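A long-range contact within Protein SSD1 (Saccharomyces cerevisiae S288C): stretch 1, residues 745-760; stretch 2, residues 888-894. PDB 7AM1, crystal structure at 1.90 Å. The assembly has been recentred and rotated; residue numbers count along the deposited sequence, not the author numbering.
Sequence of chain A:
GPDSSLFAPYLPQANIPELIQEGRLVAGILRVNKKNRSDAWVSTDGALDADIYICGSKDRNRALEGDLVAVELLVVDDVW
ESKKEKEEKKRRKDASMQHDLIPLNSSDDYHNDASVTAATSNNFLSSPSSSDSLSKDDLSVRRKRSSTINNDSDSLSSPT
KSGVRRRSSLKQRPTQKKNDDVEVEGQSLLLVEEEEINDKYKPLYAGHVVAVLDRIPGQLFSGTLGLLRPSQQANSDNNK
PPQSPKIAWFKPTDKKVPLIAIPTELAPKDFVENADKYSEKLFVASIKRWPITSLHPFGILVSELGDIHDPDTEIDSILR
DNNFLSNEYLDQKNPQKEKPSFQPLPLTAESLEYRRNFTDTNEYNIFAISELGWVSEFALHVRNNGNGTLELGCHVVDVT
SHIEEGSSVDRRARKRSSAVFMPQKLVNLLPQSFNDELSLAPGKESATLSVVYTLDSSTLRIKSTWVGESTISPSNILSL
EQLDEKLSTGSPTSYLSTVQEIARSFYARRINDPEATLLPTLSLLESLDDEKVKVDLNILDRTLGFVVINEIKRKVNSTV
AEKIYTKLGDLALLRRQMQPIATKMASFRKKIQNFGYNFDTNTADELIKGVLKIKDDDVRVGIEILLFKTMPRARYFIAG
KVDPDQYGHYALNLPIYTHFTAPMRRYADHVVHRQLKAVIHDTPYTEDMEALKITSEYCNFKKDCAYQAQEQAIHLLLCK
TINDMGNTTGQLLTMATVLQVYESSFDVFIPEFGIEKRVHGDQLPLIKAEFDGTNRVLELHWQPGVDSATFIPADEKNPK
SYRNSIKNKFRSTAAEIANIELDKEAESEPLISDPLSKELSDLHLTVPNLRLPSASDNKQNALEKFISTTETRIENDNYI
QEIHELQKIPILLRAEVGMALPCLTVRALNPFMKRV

Stretch 1 745-760: SFDVFIPEFGIEKRVH
Stretch 2 (888-894) KIPILLR

Three alternating residues of a single extended strand, Ile 889, Ile 891 (phi/psi -127/133) and Leu 893, carry the whole of this contact from the side of stretch 2. Leu 893 (chi1 t, chi2 p) buries the most surface. Its CD2 lies over one face of the Phe 753 ring (chi1 m), 4.2 Å from the ring centroid and 12° off the normal, a CH-pi contact; the same CD2 is 4.3 Å from CD1 of Ile 750 (m, t), while Leu 893 CD1 meets CD1 of Ile 755 (p, t) at 3.8 Å. Ile 891 (m, m) turns its CD1 to two valines, 3.9 Å from Val 759 CG2 (chi1 t) and 4.2 Å from Val 748 CG1 (chi1 m). Ile 889, extended in t, t, reaches Val 748 CG1 with CG2 at 4.1 Å and Phe 746 CZ (chi1 p) with CD1 at 3.7 Å.

The receiving surface is a hairpin. Strands 745-750 and 755-760 run antiparallel, with paired bonds from Phe 746 N to Val 759 O (3.0 Å) and from Val 759 N to Phe 746 O (2.8 Å), repeated between Val 748 and Lys 757; Ile 750 N to Ile 755 O (3.0 Å) closes the ladder before the turn, where Gly 754 takes a positive phi of 64°. Strand 888-894 crosses strand 745-750 at -86°, with 9.1 Å between axes and Val 748 CA 8.5 Å from Ile 889 CA. No hydrogen bond joins the stretches: side-chain packing alone makes the contact, burying 326 Å².

Alternation puts Asp 747 and Arg 758 on the hairpin's other side, where Arg 758 NE bonds Asp 747 OD1 at 2.6 Å in a salt bridge between neighbouring strands. Lys 757 starts toward stretch 2, but its end leads away, and its NZ bonds Glu 756 O at 2.8 Å. Lys 888 points its CA-to-CB bond away from the hairpin, though its end comes nearer without making contact.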

ATOM      1  N   SER A 745     -16.580  17.132 -10.678  1.00 40.04           N
ATOM      2  CA  SER A 745     -15.816  15.912 -10.905  1.00 39.09           C
ATOM      3  C   SER A 745     -16.507  14.797 -10.136  1.00 38.04           C
ATOM      4  O   SER A 745     -17.444  15.034  -9.371  1.00 38.61           O
ATOM      5  CB  SER A 745     -14.360  16.063 -10.461  1.00 39.59           C
ATOM      6  OG  SER A 745     -14.273  16.361  -9.077  1.00 40.99           O
ATOM      7  N   PHE A 746     -16.043  13.574 -10.362  1.00 37.30           N
ATOM      8  CA  PHE A 746     -16.539  12.444  -9.593  1.00 37.98           C
ATOM      9  C   PHE A 746     -15.519  11.321  -9.673  1.00 36.38           C
ATOM     10  O   PHE A 746     -14.765  11.216 -10.644  1.00 33.42           O
ATOM     11  CB  PHE A 746     -17.918  11.972 -10.081  1.00 39.57           C
ATOM     12  CG  PHE A 746     -17.970  11.575 -11.540  1.00 39.56           C
ATOM     13  CD1 PHE A 746     -18.134  12.533 -12.532  1.00 39.43           C
ATOM     14  CD2 PHE A 746     -17.891  10.242 -11.913  1.00 39.35           C
ATOM     15  CE1 PHE A 746     -18.202  12.171 -13.873  1.00 39.01           C
ATOM     16  CE2 PHE A 746     -17.956   9.870 -13.255  1.00 39.31           C
ATOM     17  CZ  PHE A 746     -18.111  10.841 -14.235  1.00 39.23           C
ATOM     18  N   ASP A 747     -15.505  10.489  -8.637  1.00 38.67           N
ATOM     19  CA  ASP A 747     -14.587   9.365  -8.551  1.00 39.11           C
ATOM     20  C   ASP A 747     -15.276   8.090  -9.017  1.00 38.71           C
ATOM     21  O   ASP A 747     -16.453   7.856  -8.722  1.00 40.03           O
ATOM     22  CB  ASP A 747     -14.067   9.192  -7.121  1.00 39.93           C
ATOM     23  CG  ASP A 747     -13.302  10.406  -6.633  1.00 40.94           C
ATOM     24  OD1 ASP A 747     -12.797  11.165  -7.490  1.00 40.35           O
ATOM     25  OD2 ASP A 747     -13.203  10.599  -5.400  1.00 40.86           O
ATOM     26  N   VAL A 748     -14.534   7.275  -9.754  1.00 36.40           N
ATOM     27  CA  VAL A 748     -14.996   5.969 -10.198  1.00 36.85           C
ATOM     28  C   VAL A 748     -13.957   4.954  -9.757  1.00 37.34           C
ATOM     29  O   VAL A 748     -12.770   5.271  -9.624  1.00 36.70           O
ATOM     30  CB  VAL A 748     -15.206   5.909 -11.728  1.00 38.01           C
ATOM     31  CG1 VAL A 748     -16.287   6.890 -12.163  1.00 37.58           C
ATOM     32  CG2 VAL A 748     -13.900   6.198 -12.456  1.00 38.68           C
ATOM     33  N   PHE A 749     -14.399   3.727  -9.523  1.00 39.55           N
ATOM     34  CA  PHE A 749     -13.465   2.640  -9.285  1.00 39.37           C
ATOM     35  C   PHE A 749     -13.822   1.486 -10.205  1.00 37.76           C
ATOM     36  O   PHE A 749     -14.967   1.336 -10.646  1.00 36.92           O
ATOM     37  CB  PHE A 749     -13.433   2.207  -7.806  1.00 40.93           C
ATOM     38  CG  PHE A 749     -14.699   1.586  -7.318  1.00 42.01           C
ATOM     39  CD1 PHE A 749     -15.818   2.361  -7.079  1.00 42.73           C
ATOM     40  CD2 PHE A 749     -14.757   0.229  -7.063  1.00 43.48           C
ATOM     41  CE1 PHE A 749     -16.987   1.793  -6.617  1.00 44.55           C
ATOM     42  CE2 PHE A 749     -15.920  -0.351  -6.603  1.00 44.65           C
ATOM     43  CZ  PHE A 749     -17.040   0.434  -6.377  1.00 45.00           C
ATOM     44  N   ILE A 750     -12.803   0.703 -10.526  1.00 37.83           N
ATOM     45  CA  ILE A 750     -12.916  -0.372 -11.503  1.00 39.08           C
ATOM     46  C   ILE A 750     -12.374  -1.612 -10.806  1.00 39.30           C
ATOM     47  O   ILE A 750     -11.153  -1.817 -10.781  1.00 38.95           O
ATOM     48  CB  ILE A 750     -12.145  -0.024 -12.785  1.00 40.49           C
ATOM     49  CG1 ILE A 750     -12.473   1.412 -13.220  1.00 42.60           C
ATOM     50  CG2 ILE A 750     -12.498  -1.004 -13.898  1.00 40.55           C
ATOM     51  CD1 ILE A 750     -11.609   1.945 -14.349  1.00 43.71           C
ATOM     52  N   PRO A 751     -13.227  -2.440 -10.192  1.00 41.53           N
ATOM     53  CA  PRO A 751     -12.700  -3.573  -9.413  1.00 42.69           C
ATOM     54  C   PRO A 751     -11.857  -4.527 -10.234  1.00 42.53           C
ATOM     55  O   PRO A 751     -10.969  -5.188  -9.680  1.00 42.53           O
ATOM     56  CB  PRO A 751     -13.969  -4.254  -8.877  1.00 44.37           C
ATOM     57  CG  PRO A 751     -15.012  -3.191  -8.891  1.00 44.36           C
ATOM     58  CD  PRO A 751     -14.692  -2.319 -10.075  1.00 42.73           C
ATOM     59  N   GLU A 752     -12.111  -4.622 -11.542  1.00 41.05           N
ATOM     60  CA  GLU A 752     -11.347  -5.534 -12.381  1.00 41.26           C
ATOM     61  C   GLU A 752      -9.894  -5.113 -12.513  1.00 39.81           C
ATOM     62  O   GLU A 752      -9.043  -5.950 -12.830  1.00 39.56           O
ATOM     63  CB  GLU A 752     -11.985  -5.636 -13.765  1.00 43.48           C
ATOM     64  CG  GLU A 752     -13.338  -6.331 -13.768  1.00 46.89           C
ATOM     65  CD  GLU A 752     -14.472  -5.428 -13.322  1.00 49.29           C
ATOM     66  OE1 GLU A 752     -14.251  -4.205 -13.172  1.00 49.46           O
ATOM     67  OE2 GLU A 752     -15.588  -5.950 -13.120  1.00 50.70           O
ATOM     68  N   PHE A 753      -9.596  -3.834 -12.294  1.00 40.64           N
ATOM     69  CA  PHE A 753      -8.233  -3.331 -12.337  1.00 40.92           C
ATOM     70  C   PHE A 753      -7.694  -2.964 -10.961  1.00 40.29           C
ATOM     71  O   PHE A 753      -6.479  -2.785 -10.818  1.00 41.26           O
ATOM     72  CB  PHE A 753      -8.157  -2.100 -13.252  1.00 42.44           C
ATOM     73  CG  PHE A 753      -8.343  -2.414 -14.712  1.00 44.88           C
ATOM     74  CD1 PHE A 753      -9.588  -2.761 -15.206  1.00 47.46           C
ATOM     75  CD2 PHE A 753      -7.271  -2.375 -15.586  1.00 44.26           C
ATOM     76  CE1 PHE A 753      -9.762  -3.048 -16.549  1.00 47.24           C
ATOM     77  CE2 PHE A 753      -7.441  -2.667 -16.932  1.00 44.17           C
ATOM     78  CZ  PHE A 753      -8.684  -3.003 -17.410  1.00 45.42           C
ATOM     79  N   GLY A 754      -8.553  -2.853  -9.952  1.00 38.02           N
ATOM     80  CA  GLY A 754      -8.120  -2.396  -8.643  1.00 35.68           C
ATOM     81  C   GLY A 754      -7.622  -0.968  -8.639  1.00 35.57           C
ATOM     82  O   GLY A 754      -6.603  -0.669  -8.002  1.00 35.20           O
ATOM     83  N   ILE A 755      -8.315  -0.071  -9.345  1.00 34.23           N
ATOM     84  CA  ILE A 755      -7.944   1.334  -9.376  1.00 34.09           C
ATOM     85  C   ILE A 755      -9.165   2.196  -9.092  1.00 33.00           C
ATOM     86  O   ILE A 755     -10.314   1.795  -9.293  1.00 33.87           O
ATOM     87  CB  ILE A 755      -7.300   1.754 -10.720  1.00 35.07           C
ATOM     88  CG1 ILE A 755      -8.272   1.532 -11.885  1.00 36.47           C
ATOM     89  CG2 ILE A 755      -5.983   1.015 -10.922  1.00 34.97           C
ATOM     90  CD1 ILE A 755      -7.731   1.994 -13.237  1.00 37.16           C
ATOM     91  N   GLU A 756      -8.882   3.397  -8.603  1.00 32.66           N
ATOM     92  CA  GLU A 756      -9.874   4.420  -8.316  1.00 34.25           C
ATOM     93  C   GLU A 756      -9.331   5.718  -8.894  1.00 34.66           C
ATOM     94  O   GLU A 756      -8.193   6.095  -8.596  1.00 34.65           O
ATOM     95  CB  GLU A 756     -10.118   4.548  -6.809  1.00 35.13           C
ATOM     96  CG  GLU A 756     -11.067   5.671  -6.417  1.00 37.53           C
ATOM     97  CD  GLU A 756     -10.909   6.112  -4.971  1.00 40.48           C
ATOM     98  OE1 GLU A 756      -9.837   5.875  -4.369  1.00 40.99           O
ATOM     99  OE2 GLU A 756     -11.872   6.697  -4.431  1.00 42.10           O
ATOM    100  N   LYS A 757     -10.119   6.378  -9.739  1.00 34.60           N
ATOM    101  CA  LYS A 757      -9.661   7.565 -10.447  1.00 34.37           C
ATOM    102  C   LYS A 757     -10.801   8.570 -10.544  1.00 36.71           C
ATOM    103  O   LYS A 757     -11.960   8.257 -10.266  1.00 38.61           O
ATOM    104  CB  LYS A 757      -9.131   7.212 -11.842  1.00 31.83           C
ATOM    105  CG  LYS A 757      -7.863   6.376 -11.819  1.00 29.93           C
ATOM    106  CD  LYS A 757      -6.645   7.225 -11.507  1.00 28.97           C
ATOM    107  CE  LYS A 757      -5.528   6.405 -10.870  1.00 29.45           C
ATOM    108  NZ  LYS A 757      -5.581   6.467  -9.379  1.00 30.70           N
ATOM    109  N   ARG A 758     -10.460   9.785 -10.964  1.00 36.00           N
ATOM    110  CA  ARG A 758     -11.382  10.911 -10.930  1.00 36.78           C
ATOM    111  C   ARG A 758     -11.640  11.448 -12.331  1.00 37.00           C
ATOM    112  O   ARG A 758     -10.699  11.782 -13.059  1.00 34.98           O
ATOM    113  CB  ARG A 758     -10.823  12.022 -10.038  1.00 37.73           C
ATOM    114  CG  ARG A 758     -11.665  13.287  -9.999  1.00 37.81           C
ATOM    115  CD  ARG A 758     -11.265  14.161  -8.824  1.00 37.82           C
ATOM    116  NE  ARG A 758     -11.492  13.458  -7.563  1.00 37.28           N
ATOM    117  CZ  ARG A 758     -10.918  13.770  -6.407  1.00 36.77           C
ATOM    118  NH1 ARG A 758     -10.066  14.785  -6.331  1.00 38.40           N
ATOM    119  NH2 ARG A 758     -11.200  13.061  -5.325  1.00 34.90           N
ATOM    120  N   VAL A 759     -12.918  11.542 -12.690  1.00 38.10           N
ATOM    121  CA  VAL A 759     -13.346  12.198 -13.918  1.00 37.42           C
ATOM    122  C   VAL A 759     -13.496  13.687 -13.637  1.00 37.55           C
ATOM    123  O   VAL A 759     -14.198  14.084 -12.698  1.00 37.65           O
ATOM    124  CB  VAL A 759     -14.666  11.601 -14.433  1.00 37.11           C
ATOM    125  CG1 VAL A 759     -15.143  12.358 -15.671  1.00 35.62           C
ATOM    126  CG2 VAL A 759     -14.502  10.112 -14.732  1.00 36.67           C
ATOM    127  N   HIS A 760     -12.822  14.511 -14.435  1.00 36.57           N
ATOM    128  CA  HIS A 760     -12.852  15.958 -14.275  1.00 38.17           C
ATOM    129  C   HIS A 760     -13.730  16.593 -15.346  1.00 38.04           C
ATOM    130  O   HIS A 760     -13.562  16.316 -16.540  1.00 37.50           O
ATOM    131  CB  HIS A 760     -11.437  16.532 -14.346  1.00 39.73           C
ATOM    132  CG  HIS A 760     -10.556  16.074 -13.232  1.00 40.03           C
ATOM    133  ND1 HIS A 760     -10.540  16.688 -11.997  1.00 40.24           N
ATOM    134  CD2 HIS A 760      -9.682  15.043 -13.151  1.00 39.87           C
ATOM    135  CE1 HIS A 760      -9.682  16.065 -11.211  1.00 40.32           C
ATOM    136  NE2 HIS A 760      -9.148  15.063 -11.886  1.00 39.82           N
ATOM    137  N   LYS A 888     -23.471   2.622 -12.320  1.00 45.60           N
ATOM    138  CA  LYS A 888     -22.519   2.157 -13.320  1.00 46.59           C
ATOM    139  C   LYS A 888     -22.449   3.174 -14.450  1.00 46.70           C
ATOM    140  O   LYS A 888     -23.466   3.756 -14.837  1.00 48.93           O
ATOM    141  CB  LYS A 888     -22.918   0.784 -13.860  1.00 50.50           C
ATOM    142  CG  LYS A 888     -23.146  -0.272 -12.786  1.00 54.38           C
ATOM    143  CD  LYS A 888     -21.843  -0.609 -12.068  1.00 56.12           C
ATOM    144  CE  LYS A 888     -22.049  -1.633 -10.955  1.00 59.18           C
ATOM    145  NZ  LYS A 888     -22.370  -0.998  -9.640  1.00 60.60           N
ATOM    146  N   ILE A 889     -21.245   3.397 -14.964  1.00 44.07           N
ATOM    147  CA  ILE A 889     -21.022   4.409 -15.995  1.00 43.61           C
ATOM    148  C   ILE A 889     -19.931   3.917 -16.938  1.00 40.42           C
ATOM    149  O   ILE A 889     -18.944   3.326 -16.480  1.00 39.49           O
ATOM    150  CB  ILE A 889     -20.647   5.759 -15.364  1.00 46.63           C
ATOM    151  CG1 ILE A 889     -20.438   6.823 -16.439  1.00 48.97           C
ATOM    152  CG2 ILE A 889     -19.381   5.627 -14.527  1.00 46.86           C
ATOM    153  CD1 ILE A 889     -20.134   8.201 -15.882  1.00 50.17           C
ATOM    154  N   PRO A 890     -20.053   4.127 -18.251  1.00 39.61           N
ATOM    155  CA  PRO A 890     -18.951   3.756 -19.151  1.00 38.86           C
ATOM    156  C   PRO A 890     -17.822   4.777 -19.080  1.00 38.05           C
ATOM    157  O   PRO A 890     -18.049   5.985 -19.182  1.00 39.15           O
ATOM    158  CB  PRO A 890     -19.608   3.730 -20.536  1.00 40.30           C
ATOM    159  CG  PRO A 890     -20.804   4.584 -20.411  1.00 41.79           C
ATOM    160  CD  PRO A 890     -21.263   4.535 -18.989  1.00 41.29           C
ATOM    161  N   ILE A 891     -16.599   4.275 -18.917  1.00 36.27           N
ATOM    162  CA  ILE A 891     -15.424   5.101 -18.667  1.00 36.40           C
ATOM    163  C   ILE A 891     -14.353   4.754 -19.691  1.00 36.37           C
ATOM    164  O   ILE A 891     -14.065   3.574 -19.924  1.00 37.43           O
ATOM    165  CB  ILE A 891     -14.882   4.901 -17.236  1.00 37.38           C
ATOM    166  CG1 ILE A 891     -15.851   5.486 -16.203  1.00 39.56           C
ATOM    167  CG2 ILE A 891     -13.490   5.510 -17.080  1.00 36.43           C
ATOM    168  CD1 ILE A 891     -16.129   6.959 -16.377  1.00 40.56           C
ATOM    169  N   LEU A 892     -13.757   5.782 -20.286  1.00 35.51           N
ATOM    170  CA  LEU A 892     -12.568   5.632 -21.113  1.00 36.27           C
ATOM    171  C   LEU A 892     -11.343   5.673 -20.207  1.00 36.09           C
ATOM    172  O   LEU A 892     -11.204   6.580 -19.381  1.00 35.46           O
ATOM    173  CB  LEU A 892     -12.510   6.741 -22.162  1.00 37.07           C
ATOM    174  CG  LEU A 892     -13.640   6.691 -23.196  1.00 39.02           C
ATOM    175  CD1 LEU A 892     -13.978   8.083 -23.704  1.00 38.58           C
ATOM    176  CD2 LEU A 892     -13.263   5.780 -24.352  1.00 41.09           C
ATOM    177  N   LEU A 893     -10.471   4.678 -20.348  1.00 38.06           N
ATOM    178  CA  LEU A 893      -9.346   4.481 -19.442  1.00 38.03           C
ATOM    179  C   LEU A 893      -8.046   4.472 -20.230  1.00 36.57           C
ATOM    180  O   LEU A 893      -7.930   3.774 -21.244  1.00 36.97           O
ATOM    181  CB  LEU A 893      -9.503   3.177 -18.650  1.00 39.26           C
ATOM    182  CG  LEU A 893      -8.318   2.736 -17.785  1.00 40.62           C
ATOM    183  CD1 LEU A 893      -8.074   3.710 -16.643  1.00 42.33           C
ATOM    184  CD2 LEU A 893      -8.547   1.325 -17.239  1.00 40.31           C
ATOM    185  N   ARG A 894      -7.091   5.278 -19.772  1.00 34.84           N
ATOM    186  CA  ARG A 894      -5.803   5.439 -20.418  1.00 37.88           C
ATOM    187  C   ARG A 894      -4.704   5.614 -19.381  1.00 34.28           C
ATOM    188  O   ARG A 894      -4.943   6.083 -18.268  1.00 35.02           O
ATOM    189  CB  ARG A 894      -5.796   6.656 -21.338  1.00 43.75           C
ATOM    190  CG  ARG A 894      -5.577   6.340 -22.768  1.00 49.53           C
ATOM    191  CD  ARG A 894      -5.717   7.613 -23.567  1.00 51.38           C
ATOM    192  NE  ARG A 894      -4.569   8.492 -23.384  1.00 49.96           N
ATOM    193  CZ  ARG A 894      -3.526   8.542 -24.208  1.00 47.95           C
ATOM    194  NH1 ARG A 894      -2.532   9.381 -23.954  1.00 47.99           N
ATOM    195  NH2 ARG A 894      -3.475   7.765 -25.283  1.00 46.41           N
TER